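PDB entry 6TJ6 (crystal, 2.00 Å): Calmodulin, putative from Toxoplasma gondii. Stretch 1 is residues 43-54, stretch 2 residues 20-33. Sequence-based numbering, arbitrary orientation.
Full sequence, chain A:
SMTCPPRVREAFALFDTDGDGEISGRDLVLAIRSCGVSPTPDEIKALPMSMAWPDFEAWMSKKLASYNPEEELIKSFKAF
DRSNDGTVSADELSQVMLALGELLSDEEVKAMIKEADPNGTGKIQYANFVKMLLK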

ATOM      1  N   GLU A  43      10.471  -7.741  25.438  1.00 70.54           N
ATOM      2  CA  GLU A  43      10.272  -8.049  24.025  1.00 66.06           C
ATOM      3  C   GLU A  43      10.826  -6.944  23.137  1.00 64.49           C
ATOM      4  O   GLU A  43      11.404  -7.217  22.080  1.00 60.54           O
ATOM      5  CB  GLU A  43       8.785  -8.272  23.743  1.00 63.56           C
ATOM      6  CG  GLU A  43       8.249  -9.618  24.207  1.00 68.73           C
ATOM      7  CD  GLU A  43       6.735  -9.673  24.204  1.00 73.12           C
ATOM      8  OE1 GLU A  43       6.101  -8.605  24.075  1.00 69.87           O
ATOM      9  OE2 GLU A  43       6.175 -10.784  24.332  1.00 68.30           O
ATOM     10  N   ILE A  44      10.665  -5.686  23.554  1.00 64.81           N
ATOM     11  CA  ILE A  44      11.198  -4.576  22.771  1.00 64.77           C
ATOM     12  C   ILE A  44      12.719  -4.617  22.751  1.00 68.06           C
ATOM     13  O   ILE A  44      13.345  -4.417  21.702  1.00 62.35           O
ATOM     14  CB  ILE A  44      10.673  -3.237  23.316  1.00 67.19           C
ATOM     15  CG1 ILE A  44       9.178  -3.102  23.026  1.00 70.71           C
ATOM     16  CG2 ILE A  44      11.457  -2.071  22.723  1.00 64.52           C
ATOM     17  CD1 ILE A  44       8.573  -1.803  23.508  1.00 68.83           C
ATOM     18  N   LYS A  45      13.340  -4.874  23.905  1.00 73.09           N
ATOM     19  CA  LYS A  45      14.794  -4.982  23.944  1.00 73.06           C
ATOM     20  C   LYS A  45      15.291  -6.143  23.094  1.00 72.18           C
ATOM     21  O   LYS A  45      16.371  -6.057  22.499  1.00 74.11           O
ATOM     22  CB  LYS A  45      15.282  -5.145  25.385  1.00 73.77           C
ATOM     23  N   ALA A  46      14.519  -7.227  23.014  1.00 75.40           N
ATOM     24  CA  ALA A  46      14.947  -8.408  22.273  1.00 73.62           C
ATOM     25  C   ALA A  46      14.736  -8.289  20.768  1.00 71.39           C
ATOM     26  O   ALA A  46      15.220  -9.154  20.028  1.00 68.93           O
ATOM     27  CB  ALA A  46      14.214  -9.647  22.793  1.00 76.81           C
ATOM     28  N   LEU A  47      14.034  -7.260  20.303  1.00 72.01           N
ATOM     29  CA  LEU A  47      13.784  -7.115  18.876  1.00 68.71           C
ATOM     30  C   LEU A  47      15.103  -6.963  18.122  1.00 66.15           C
ATOM     31  O   LEU A  47      16.037  -6.325  18.625  1.00 67.84           O
ATOM     32  CB  LEU A  47      12.885  -5.907  18.605  1.00 61.12           C
ATOM     33  CG  LEU A  47      11.412  -6.024  19.001  1.00 58.65           C
ATOM     34  CD1 LEU A  47      10.689  -4.711  18.743  1.00 56.61           C
ATOM     35  CD2 LEU A  47      10.742  -7.165  18.249  1.00 56.78           C
ATOM     36  N   PRO A  48      15.220  -7.538  16.924  1.00 64.46           N
ATOM     37  CA  PRO A  48      16.470  -7.410  16.162  1.00 65.54           C
ATOM     38  C   PRO A  48      16.644  -6.024  15.567  1.00 70.70           C
ATOM     39  O   PRO A  48      15.762  -5.170  15.706  1.00 63.24           O
ATOM     40  CB  PRO A  48      16.320  -8.475  15.069  1.00 62.19           C
ATOM     41  CG  PRO A  48      14.846  -8.600  14.877  1.00 61.01           C
ATOM     42  CD  PRO A  48      14.235  -8.392  16.239  1.00 59.16           C
ATOM     43  N   MET A  49      17.778  -5.793  14.899  1.00 85.40           N
ATOM     44  CA  MET A  49      18.022  -4.492  14.284  1.00 87.85           C
ATOM     45  C   MET A  49      16.954  -4.167  13.247  1.00 79.54           C
ATOM     46  O   MET A  49      16.416  -3.053  13.217  1.00 77.67           O
ATOM     47  CB  MET A  49      19.415  -4.456  13.653  1.00 97.16           C
ATOM     48  CG  MET A  49      20.554  -4.321  14.653  0.50111.04           C
ATOM     49  SD  MET A  49      21.840  -3.215  14.040  1.00120.87           S
ATOM     50  CE  MET A  49      23.094  -3.397  15.305  0.50123.34           C
ATOM     51  N   SER A  50      16.622  -5.135  12.395  1.00 71.35           N
ATOM     52  CA  SER A  50      15.603  -4.944  11.374  1.00 65.89           C
ATOM     53  C   SER A  50      14.955  -6.286  11.060  1.00 62.59           C
ATOM     54  O   SER A  50      15.475  -7.351  11.406  1.00 60.17           O
ATOM     55  CB  SER A  50      16.191  -4.308  10.109  1.00 57.78           C
ATOM     56  OG  SER A  50      17.150  -5.158   9.505  1.00 71.89           O
ATOM     57  N   MET A  51      13.804  -6.220  10.394  1.00 56.51           N
ATOM     58  CA  MET A  51      13.040  -7.403  10.022  1.00 52.13           C
ATOM     59  C   MET A  51      12.607  -7.302   8.568  1.00 51.78           C
ATOM     60  O   MET A  51      12.048  -6.281   8.153  1.00 51.54           O
ATOM     61  CB  MET A  51      11.798  -7.575  10.905  1.00 47.94           C
ATOM     62  CG  MET A  51      12.049  -8.077  12.314  1.00 49.17           C
ATOM     63  SD  MET A  51      10.481  -8.537  13.081  1.00 54.87           S
ATOM     64  CE  MET A  51      10.960  -8.726  14.792  1.00 55.56           C
ATOM     65  N   ALA A  52      12.861  -8.359   7.803  1.00 45.47           N
ATOM     66  CA  ALA A  52      12.176  -8.553   6.537  1.00 47.06           C
ATOM     67  C   ALA A  52      10.818  -9.203   6.802  1.00 47.92           C
ATOM     68  O   ALA A  52      10.479  -9.544   7.939  1.00 45.50           O
ATOM     69  CB  ALA A  52      13.033  -9.393   5.591  1.00 45.72           C
ATOM     70  N   TRP A  53      10.023  -9.381   5.746  1.00 51.63           N
ATOM     71  CA  TRP A  53       8.672  -9.919   5.917  1.00 50.50           C
ATOM     72  C   TRP A  53       8.623 -11.274   6.616  1.00 49.67           C
ATOM     73  O   TRP A  53       7.768 -11.449   7.499  1.00 47.62           O
ATOM     74  CB  TRP A  53       7.951 -10.009   4.566  1.00 51.00           C
ATOM     75  CG  TRP A  53       6.726 -10.881   4.644  1.00 52.57           C
ATOM     76  CD1 TRP A  53       6.525 -12.084   4.023  1.00 50.65           C
ATOM     77  CD2 TRP A  53       5.547 -10.632   5.421  1.00 50.81           C
ATOM     78  NE1 TRP A  53       5.287 -12.584   4.351  1.00 49.56           N
ATOM     79  CE2 TRP A  53       4.667 -11.714   5.208  1.00 48.05           C
ATOM     80  CE3 TRP A  53       5.146  -9.592   6.268  1.00 49.58           C
ATOM     81  CZ2 TRP A  53       3.410 -11.785   5.811  1.00 41.72           C
ATOM     82  CZ3 TRP A  53       3.900  -9.667   6.870  1.00 45.09           C
ATOM     83  CH2 TRP A  53       3.047 -10.756   6.639  1.00 43.10           C
ATOM     84  N   PRO A  54       9.451 -12.269   6.268  1.00 49.09           N
ATOM     85  CA  PRO A  54       9.383 -13.538   7.016  1.00 54.49           C
ATOM     86  C   PRO A  54       9.580 -13.356   8.511  1.00 55.16           C
ATOM     87  O   PRO A  54       8.817 -13.920   9.312  1.00 52.21           O
ATOM     88  CB  PRO A  54      10.506 -14.371   6.383  1.00 52.56           C
ATOM     89  CG  PRO A  54      10.629 -13.832   4.998  1.00 52.91           C
ATOM     90  CD  PRO A  54      10.401 -12.356   5.142  1.00 44.27           C
TER
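Stretch 2 20-33: DGEISGRDLVLAIR

Stretch 2 runs from Asp20 and Gly21 through a short strand that includes Ile23 and Ser24, into a helix from Arg26 to Arg33; Gly21 and Gly25, with phi of 71° and 67°, adopt backbone conformations that favour glycine. The strand lies beside Ser50 and Met51 of stretch 1. The N-to-C directions of the two strand axes differ by 158°, so the pairing is antiparallel, and the axes approach to 4.6 Å.

The register is fixed at Met51 and Ile23, whose CA atoms are 5.4 Å apart, as expected for a hydrogen-bonded pair. Ile23 N donates to Met51 O (2.9 Å, 170° at the hydrogen) and Met51 N to Ile23 O (2.9 Å, 158°). At the neighbouring non-hydrogen-bonded pair, the CA atoms of Ser50 and Ser24 come to 4.3 Å. Beyond Met51 the direct bonding gives way to a water, which donates to Gly21 O (2.6 Å) and accepts from Trp53 N (2.7 Å); those two protein atoms are themselves 4.1 Å apart, leaving room for this bridge.

Side chains alternate across the sheet. Ser50 and Ser24 share one face, with their CB atoms 3.8 Å apart, and Ser24 OG donates to Met49 O at 3.2 Å. Met51 and Ile23 occupy the other face, where Met51 SD meets Leu28 CD1 of the helix at 4.0 Å.

The helix continues this apolar contact. Leu28 and Ile32, one turn apart, both direct CA-to-CB toward stretch 1. Leu47 points back, its CD1 lying 4.3 Å from Leu28 CG, 3.9 Å from Val29 CG2 and 4.1 Å from Ile32 CD1. Farther along, Ile44 CD1 packs obliquely against the Arg33 guanidinium, 3.7 Å from Arg33 NH2. Together the stretches bury 566 Å², summed over both sides.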

ATOM      1  N   ASP A  20      12.098  -0.837   1.129  1.00 48.47           N
ATOM      2  CA  ASP A  20      13.206  -1.748   0.884  1.00 51.63           C
ATOM      3  C   ASP A  20      12.924  -3.162   1.375  1.00 48.44           C
ATOM      4  O   ASP A  20      13.852  -3.974   1.457  1.00 49.50           O
ATOM      5  CB  ASP A  20      14.486  -1.210   1.529  1.00 53.64           C
ATOM      6  CG  ASP A  20      14.366  -1.056   3.035  1.00 58.74           C
ATOM      7  OD1 ASP A  20      13.246  -1.194   3.570  1.00 53.80           O
ATOM      8  OD2 ASP A  20      15.399  -0.796   3.688  1.00 59.75           O
ATOM      9  N   GLY A  21      11.670  -3.479   1.693  1.00 46.83           N
ATOM     10  CA  GLY A  21      11.351  -4.786   2.229  1.00 46.73           C
ATOM     11  C   GLY A  21      11.835  -5.013   3.639  1.00 49.56           C
ATOM     12  O   GLY A  21      11.900  -6.161   4.085  1.00 51.97           O
ATOM     13  N   GLU A  22      12.183  -3.946   4.356  1.00 50.40           N
ATOM     14  CA  GLU A  22      12.713  -4.029   5.707  1.00 64.39           C
ATOM     15  C   GLU A  22      12.014  -3.008   6.587  1.00 64.66           C
ATOM     16  O   GLU A  22      11.799  -1.865   6.173  1.00 67.12           O
ATOM     17  CB  GLU A  22      14.228  -3.770   5.736  1.00 66.40           C
ATOM     18  CG  GLU A  22      15.029  -4.615   4.764  1.00 80.82           C
ATOM     19  CD  GLU A  22      15.663  -5.822   5.418  1.00 90.16           C
ATOM     20  OE1 GLU A  22      16.584  -6.409   4.812  1.00 93.48           O
ATOM     21  OE2 GLU A  22      15.246  -6.178   6.540  1.00 93.53           O
ATOM     22  N   ILE A  23      11.657  -3.423   7.797  1.00 55.91           N
ATOM     23  CA  ILE A  23      11.177  -2.512   8.826  1.00 58.32           C
ATOM     24  C   ILE A  23      12.215  -2.475   9.938  1.00 60.04           C
ATOM     25  O   ILE A  23      12.714  -3.520  10.372  1.00 54.91           O
ATOM     26  CB  ILE A  23       9.793  -2.921   9.366  1.00 66.61           C
ATOM     27  CG1 ILE A  23       8.759  -2.929   8.241  1.00 75.34           C
ATOM     28  CG2 ILE A  23       9.340  -1.941  10.405  1.00 76.40           C
ATOM     29  CD1 ILE A  23       7.330  -2.959   8.742  1.00 78.19           C
ATOM     30  N   SER A  24      12.541  -1.268  10.398  1.00 58.38           N
ATOM     31  CA  SER A  24      13.690  -1.080  11.267  1.00 61.74           C
ATOM     32  C   SER A  24      13.413   0.037  12.261  1.00 64.33           C
ATOM     33  O   SER A  24      12.706   1.001  11.956  1.00 62.44           O
ATOM     34  CB  SER A  24      14.945  -0.759  10.446  1.00 68.16           C
ATOM     35  OG  SER A  24      16.063  -0.517  11.277  1.00 83.09           O
ATOM     36  N   GLY A  25      13.985  -0.109  13.457  1.00 66.27           N
ATOM     37  CA  GLY A  25      13.932   0.955  14.447  1.00 68.58           C
ATOM     38  C   GLY A  25      12.525   1.208  14.953  1.00 68.79           C
ATOM     39  O   GLY A  25      11.723   0.284  15.138  1.00 78.92           O
ATOM     40  N   ARG A  26      12.224   2.492  15.173  1.00 65.26           N
ATOM     41  CA  ARG A  26      10.926   2.883  15.711  1.00 69.60           C
ATOM     42  C   ARG A  26       9.789   2.299  14.887  1.00 63.20           C
ATOM     43  O   ARG A  26       8.838   1.733  15.443  1.00 68.95           O
ATOM     44  CB  ARG A  26      10.822   4.409  15.761  1.00 71.12           C
ATOM     45  CG  ARG A  26       9.846   4.951  16.795  1.00 69.35           C
ATOM     46  N   ASP A  27       9.889   2.399  13.556  1.00 60.87           N
ATOM     47  CA  ASP A  27       8.861   1.847  12.680  1.00 62.44           C
ATOM     48  C   ASP A  27       8.504   0.417  13.071  1.00 56.40           C
ATOM     49  O   ASP A  27       7.319   0.074  13.160  1.00 58.44           O
ATOM     50  CB  ASP A  27       9.317   1.909  11.219  1.00 69.89           C
ATOM     51  CG  ASP A  27       9.478   3.334  10.719  1.00 84.67           C
ATOM     52  OD1 ASP A  27      10.600   3.700  10.312  1.00 89.88           O
ATOM     53  OD2 ASP A  27       8.484   4.091  10.744  1.00 93.35           O
ATOM     54  N   LEU A  28       9.515  -0.417  13.351  1.00 48.51           N
ATOM     55  CA  LEU A  28       9.255  -1.785  13.792  1.00 53.09           C
ATOM     56  C   LEU A  28       8.239  -1.799  14.923  1.00 59.38           C
ATOM     57  O   LEU A  28       7.123  -2.314  14.764  1.00 50.31           O
ATOM     58  CB  LEU A  28      10.563  -2.463  14.208  1.00 52.80           C
ATOM     59  CG  LEU A  28      10.525  -3.954  14.564  1.00 49.15           C
ATOM     60  CD1 LEU A  28       9.572  -4.732  13.661  1.00 52.02           C
ATOM     61  CD2 LEU A  28      11.921  -4.554  14.490  1.00 49.68           C
ATOM     62  N   VAL A  29       8.578  -1.162  16.048  1.00 45.10           N
ATOM     63  CA  VAL A  29       7.645  -1.108  17.170  1.00 44.15           C
ATOM     64  C   VAL A  29       6.306  -0.554  16.708  1.00 41.80           C
ATOM     65  O   VAL A  29       5.246  -1.129  16.992  1.00 49.87           O
ATOM     66  CB  VAL A  29       8.236  -0.281  18.327  1.00 55.07           C
ATOM     67  CG1 VAL A  29       7.201  -0.086  19.419  1.00 60.12           C
ATOM     68  CG2 VAL A  29       9.475  -0.963  18.879  1.00 51.82           C
ATOM     69  N   LEU A  30       6.341   0.529  15.928  1.00 46.75           N
ATOM     70  CA  LEU A  30       5.105   1.119  15.425  1.00 44.85           C
ATOM     71  C   LEU A  30       4.280   0.085  14.674  1.00 46.84           C
ATOM     72  O   LEU A  30       3.101  -0.129  14.988  1.00 55.16           O
ATOM     73  CB  LEU A  30       5.422   2.326  14.539  1.00 52.30           C
ATOM     74  CG  LEU A  30       5.412   3.685  15.249  1.00 56.57           C
ATOM     75  CD1 LEU A  30       6.050   3.611  16.633  1.00 58.21           C
ATOM     76  CD2 LEU A  30       6.113   4.731  14.398  1.00 48.41           C
ATOM     77  N   ALA A  31       4.903  -0.611  13.716  1.00 49.95           N
ATOM     78  CA  ALA A  31       4.194  -1.663  12.996  1.00 50.79           C
ATOM     79  C   ALA A  31       3.511  -2.607  13.974  1.00 47.21           C
ATOM     80  O   ALA A  31       2.296  -2.830  13.896  1.00 47.36           O
ATOM     81  CB  ALA A  31       5.158  -2.428  12.087  1.00 45.15           C
ATOM     82  N   ILE A  32       4.267  -3.100  14.958  1.00 47.09           N
ATOM     83  CA  ILE A  32       3.692  -4.015  15.936  1.00 50.78           C
ATOM     84  C   ILE A  32       2.510  -3.355  16.630  1.00 52.04           C
ATOM     85  O   ILE A  32       1.392  -3.892  16.641  1.00 44.82           O
ATOM     86  CB  ILE A  32       4.766  -4.472  16.938  1.00 56.75           C
ATOM     87  CG1 ILE A  32       5.863  -5.246  16.205  1.00 50.39           C
ATOM     88  CG2 ILE A  32       4.150  -5.327  18.030  1.00 51.59           C
ATOM     89  CD1 ILE A  32       7.075  -5.571  17.058  1.00 50.68           C
ATOM     90  N   ARG A  33       2.718  -2.144  17.156  1.00 43.88           N
ATOM     91  CA  ARG A  33       1.640  -1.483  17.876  1.00 48.68           C
ATOM     92  C   ARG A  33       0.465  -1.182  16.963  1.00 51.57           C
ATOM     93  O   ARG A  33      -0.681  -1.134  17.426  1.00 48.37           O
ATOM     94  CB  ARG A  33       2.149  -0.199  18.537  1.00 52.40           C
ATOM     95  CG  ARG A  33       3.167  -0.440  19.639  1.00 51.86           C
ATOM     96  CD  ARG A  33       3.301   0.765  20.562  1.00 53.62           C
ATOM     97  NE  ARG A  33       4.142   0.468  21.719  1.00 60.25           N
ATOM     98  CZ  ARG A  33       5.255   1.125  22.028  1.00 65.94           C
ATOM     99  NH1 ARG A  33       5.666   2.139  21.276  1.00 64.68           N
ATOM    100  NH2 ARG A  33       5.955   0.771  23.098  1.00 68.12           N
TER
HETATM  101  O   HOH W   1      10.630  -8.359   3.327  1.00 49.45           O